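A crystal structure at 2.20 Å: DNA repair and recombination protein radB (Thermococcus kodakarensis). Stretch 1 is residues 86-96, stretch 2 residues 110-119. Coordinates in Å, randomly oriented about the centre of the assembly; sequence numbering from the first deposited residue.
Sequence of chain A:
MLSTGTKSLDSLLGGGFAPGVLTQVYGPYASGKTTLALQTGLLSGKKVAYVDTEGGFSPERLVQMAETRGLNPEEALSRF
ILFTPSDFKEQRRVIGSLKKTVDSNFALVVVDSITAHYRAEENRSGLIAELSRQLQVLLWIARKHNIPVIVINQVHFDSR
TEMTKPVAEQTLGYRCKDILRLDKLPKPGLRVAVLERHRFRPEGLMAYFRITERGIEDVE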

# COMPACT_ATOMS: atom_id res chain seq x y z
N SER A 86 15.05 -5.32 1.09
CA SER A 86 14.83 -6.69 0.62
C SER A 86 15.05 -7.89 1.56
O SER A 86 14.12 -8.66 1.80
CB SER A 86 15.54 -6.87 -0.73
OG SER A 86 15.15 -5.85 -1.64
N ASP A 87 16.25 -8.06 2.11
CA ASP A 87 16.49 -9.18 3.01
C ASP A 87 15.96 -8.90 4.41
O ASP A 87 16.57 -9.28 5.41
CB ASP A 87 17.97 -9.57 3.05
CG ASP A 87 18.18 -11.05 3.38
OD1 ASP A 87 18.16 -11.41 4.57
OD2 ASP A 87 18.35 -11.86 2.44
N PHE A 88 14.82 -8.21 4.48
CA PHE A 88 14.14 -7.89 5.73
C PHE A 88 14.94 -7.52 6.99
O PHE A 88 14.42 -7.64 8.11
CB PHE A 88 13.12 -9.00 6.05
CG PHE A 88 13.67 -10.41 5.88
CD1 PHE A 88 14.56 -10.96 6.82
CD2 PHE A 88 13.29 -11.19 4.79
CE1 PHE A 88 15.06 -12.25 6.65
CE2 PHE A 88 13.79 -12.49 4.62
CZ PHE A 88 14.68 -13.02 5.55
N LYS A 89 16.17 -7.05 6.82
CA LYS A 89 17.01 -6.64 7.96
C LYS A 89 17.13 -5.12 8.08
O LYS A 89 16.77 -4.54 9.11
CB LYS A 89 18.39 -7.30 7.91
CG LYS A 89 18.85 -7.75 6.54
CD LYS A 89 19.45 -9.14 6.62
CE LYS A 89 18.48 -10.12 7.31
NZ LYS A 89 18.97 -11.53 7.30
N GLU A 90 17.61 -4.46 7.02
CA GLU A 90 17.71 -3.01 7.07
C GLU A 90 16.33 -2.37 6.91
O GLU A 90 16.22 -1.16 6.82
CB GLU A 90 18.71 -2.46 6.03
CG GLU A 90 18.30 -2.59 4.56
CD GLU A 90 19.10 -1.67 3.63
OE1 GLU A 90 19.46 -0.54 4.04
OE2 GLU A 90 19.34 -2.07 2.47
N GLN A 91 15.29 -3.20 6.90
CA GLN A 91 13.89 -2.77 6.78
C GLN A 91 13.59 -1.72 7.87
O GLN A 91 13.34 -0.56 7.57
CB GLN A 91 12.97 -3.99 6.95
CG GLN A 91 11.82 -4.10 5.94
CD GLN A 91 10.67 -3.14 6.21
OE1 GLN A 91 10.84 -1.92 6.18
NE2 GLN A 91 9.49 -3.69 6.43
N ARG A 92 13.67 -2.14 9.13
CA ARG A 92 13.44 -1.23 10.25
C ARG A 92 14.40 -0.03 10.18
O ARG A 92 14.05 1.09 10.55
CB ARG A 92 13.60 -1.99 11.58
CG ARG A 92 13.88 -1.13 12.83
CD ARG A 92 12.68 -0.97 13.78
NE ARG A 92 11.64 -0.11 13.23
CZ ARG A 92 11.79 1.19 13.01
NH1 ARG A 92 12.93 1.80 13.31
NH2 ARG A 92 10.83 1.87 12.41
N ARG A 93 15.60 -0.27 9.65
CA ARG A 93 16.62 0.78 9.51
C ARG A 93 16.19 1.79 8.45
O ARG A 93 16.37 3.01 8.61
CB ARG A 93 17.96 0.17 9.12
CG ARG A 93 18.29 -1.08 9.90
CD ARG A 93 19.61 -1.69 9.45
NE ARG A 93 19.75 -3.07 9.94
CZ ARG A 93 20.34 -4.05 9.26
NH1 ARG A 93 20.85 -3.83 8.05
NH2 ARG A 93 20.43 -5.25 9.81
N VAL A 94 15.60 1.27 7.38
CA VAL A 94 15.11 2.05 6.25
C VAL A 94 13.93 2.89 6.72
O VAL A 94 13.84 4.08 6.43
CB VAL A 94 14.66 1.12 5.08
CG1 VAL A 94 13.78 1.88 4.09
CG2 VAL A 94 15.89 0.54 4.39
N ILE A 95 13.02 2.25 7.46
CA ILE A 95 11.85 2.94 7.97
C ILE A 95 12.31 4.01 8.93
O ILE A 95 11.83 5.14 8.90
CB ILE A 95 10.86 1.96 8.59
CG1 ILE A 95 10.25 1.10 7.48
CG2 ILE A 95 9.76 2.71 9.31
CD1 ILE A 95 9.29 0.07 7.96
N GLY A 96 13.33 3.68 9.73
CA GLY A 96 13.89 4.63 10.65
C GLY A 96 14.48 5.79 9.86
O GLY A 96 14.20 6.96 10.17
N VAL A 110 5.13 4.32 0.65
CA VAL A 110 4.60 3.00 0.35
C VAL A 110 5.59 2.02 0.90
O VAL A 110 6.79 2.18 0.69
CB VAL A 110 4.46 2.72 -1.19
CG1 VAL A 110 3.94 1.30 -1.40
CG2 VAL A 110 3.55 3.76 -1.87
N VAL A 111 5.12 1.06 1.69
CA VAL A 111 6.02 0.04 2.21
C VAL A 111 5.50 -1.25 1.61
O VAL A 111 4.29 -1.46 1.55
CB VAL A 111 6.03 -0.02 3.76
CG1 VAL A 111 7.07 -1.04 4.22
CG2 VAL A 111 6.38 1.37 4.34
N ASP A 112 6.40 -2.09 1.12
CA ASP A 112 6.00 -3.33 0.47
C ASP A 112 7.03 -4.39 0.78
O ASP A 112 7.99 -4.55 0.03
CB ASP A 112 5.91 -3.07 -1.04
CG ASP A 112 5.38 -4.25 -1.84
OD1 ASP A 112 5.25 -5.37 -1.31
OD2 ASP A 112 5.10 -4.04 -3.04
N SER A 113 6.79 -5.20 1.79
CA SER A 113 5.60 -5.15 2.62
C SER A 113 6.02 -5.38 4.05
O SER A 113 5.92 -4.49 4.89
CB SER A 113 4.66 -6.28 2.18
OG SER A 113 5.32 -7.53 2.13
N ILE A 114 6.51 -6.60 4.30
CA ILE A 114 7.03 -7.14 5.57
C ILE A 114 6.22 -8.27 6.24
O ILE A 114 5.45 -8.04 7.18
CB ILE A 114 7.47 -6.04 6.62
CG1 ILE A 114 8.48 -6.65 7.60
CG2 ILE A 114 6.26 -5.46 7.40
CD1 ILE A 114 8.95 -5.70 8.67
N THR A 115 6.38 -9.49 5.74
CA THR A 115 5.68 -10.63 6.33
C THR A 115 6.13 -12.03 5.88
O THR A 115 5.32 -12.97 5.88
CB THR A 115 4.13 -10.49 6.21
OG1 THR A 115 3.80 -9.29 5.49
CG2 THR A 115 3.51 -10.40 7.60
N ALA A 116 7.41 -12.18 5.56
CA ALA A 116 7.98 -13.47 5.15
C ALA A 116 9.50 -13.49 5.35
O ALA A 116 10.23 -12.76 4.67
CB ALA A 116 7.63 -13.79 3.70
N HIS A 117 9.98 -14.29 6.31
CA HIS A 117 11.41 -14.39 6.60
C HIS A 117 11.89 -15.84 6.66
O HIS A 117 11.10 -16.77 6.81
CB HIS A 117 11.75 -13.74 7.95
CG HIS A 117 11.52 -12.26 8.02
ND1 HIS A 117 12.13 -11.46 8.97
CD2 HIS A 117 10.72 -11.44 7.29
CE1 HIS A 117 11.72 -10.22 8.82
NE2 HIS A 117 10.87 -10.17 7.81
N TYR A 118 13.21 -16.00 6.66
CA TYR A 118 13.86 -17.31 6.70
C TYR A 118 13.44 -18.26 7.84
O TYR A 118 13.02 -19.39 7.59
CB TYR A 118 15.39 -17.14 6.73
CG TYR A 118 15.99 -16.44 5.53
CD1 TYR A 118 15.48 -16.63 4.24
CD2 TYR A 118 17.10 -15.61 5.67
CE1 TYR A 118 16.06 -16.01 3.13
CE2 TYR A 118 17.69 -14.98 4.57
CZ TYR A 118 17.17 -15.19 3.30
OH TYR A 118 17.78 -14.60 2.21
N ARG A 119 13.54 -17.79 9.08
CA ARG A 119 13.22 -18.60 10.26
C ARG A 119 11.74 -18.96 10.50
O ARG A 119 11.31 -19.11 11.65
CB ARG A 119 13.80 -17.92 11.51
CG ARG A 119 14.62 -18.83 12.42
CD ARG A 119 16.08 -18.91 11.99
NE ARG A 119 16.91 -19.54 13.01
CZ ARG A 119 17.23 -18.99 14.18
NH1 ARG A 119 16.79 -17.77 14.49
NH2 ARG A 119 17.93 -19.67 15.08

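The contact is organised around a single phenylalanine that engages two successive aromatic residues in two different ways. The ring of Phe-88 stacks face to face on the ring of His-117, with centroids 3.8 Å apart and planes inclined by only 13°, and at the same time turns its edge to the face of Tyr-118, at a centroid separation of 4.9 Å and an interplanar angle of 76°. The CA-to-CB bond of Phe-88 points toward the second stretch and chi1 is in the p well; in this conformation one ring face lies over the imidazole while the tip of the ring, Phe-88 CZ, reaches the phenol, 3.5 Å from Tyr-118 CD2.

The stack is offset so that each CB also lies over the partner ring. Phe-88 CB sits 3.5 Å from the centroid of the His-117 ring, and His-117 CB sits 3.9 Å from that of the Phe-88 ring, two reciprocal CH-pi contacts. The closest approach of this pair, Phe-88 CB to His-117 NE2, is 3.1 Å. Flat rings suit this place, since each offers a broad surface to the other; Phe-88 has 112 Å² covered by the second stretch, the largest share of any residue here, within a total of 436 Å² buried on both sides.

A polar contact lies at the margin of the aromatic cluster. Tyr-118 is exposed, and its CA-to-CB bond points sideways, but its long side chain carries Tyr-118 OH to Asp-87 OD2 at 2.8 Å, donating a weak hydrogen bond. The other carboxylate oxygen is engaged within its own stretch: Lys-89 NZ forms a salt bridge with Asp-87 OD1 at 2.9 Å. The acidic group thus serves a hydroxyl and an ammonium with different oxygens.

Farther along, where the first stretch becomes helical, the contact is sparser. Gln-91, Ile-95 and Val-111, the last of these in the strand, are buried; Ile-114, in the loop beyond, is only partly so. Gln-91 points toward the second stretch and loses 63 Å² to it, yet makes no hydrogen bond across the interface. Gln-91 NE2 lies 3.1 Å from Ile-114 CD1, tighter than ordinary packing, and 4.2 Å from Val-111 CG1; the contact is one of proximity. One helical turn later, Ile-95 also points toward the second stretch, and Ile-95 CD1 meets Val-111 CG1 at 4.5 Å. These branched aliphatic side chains are suited to a buried setting, but at this distance they only touch.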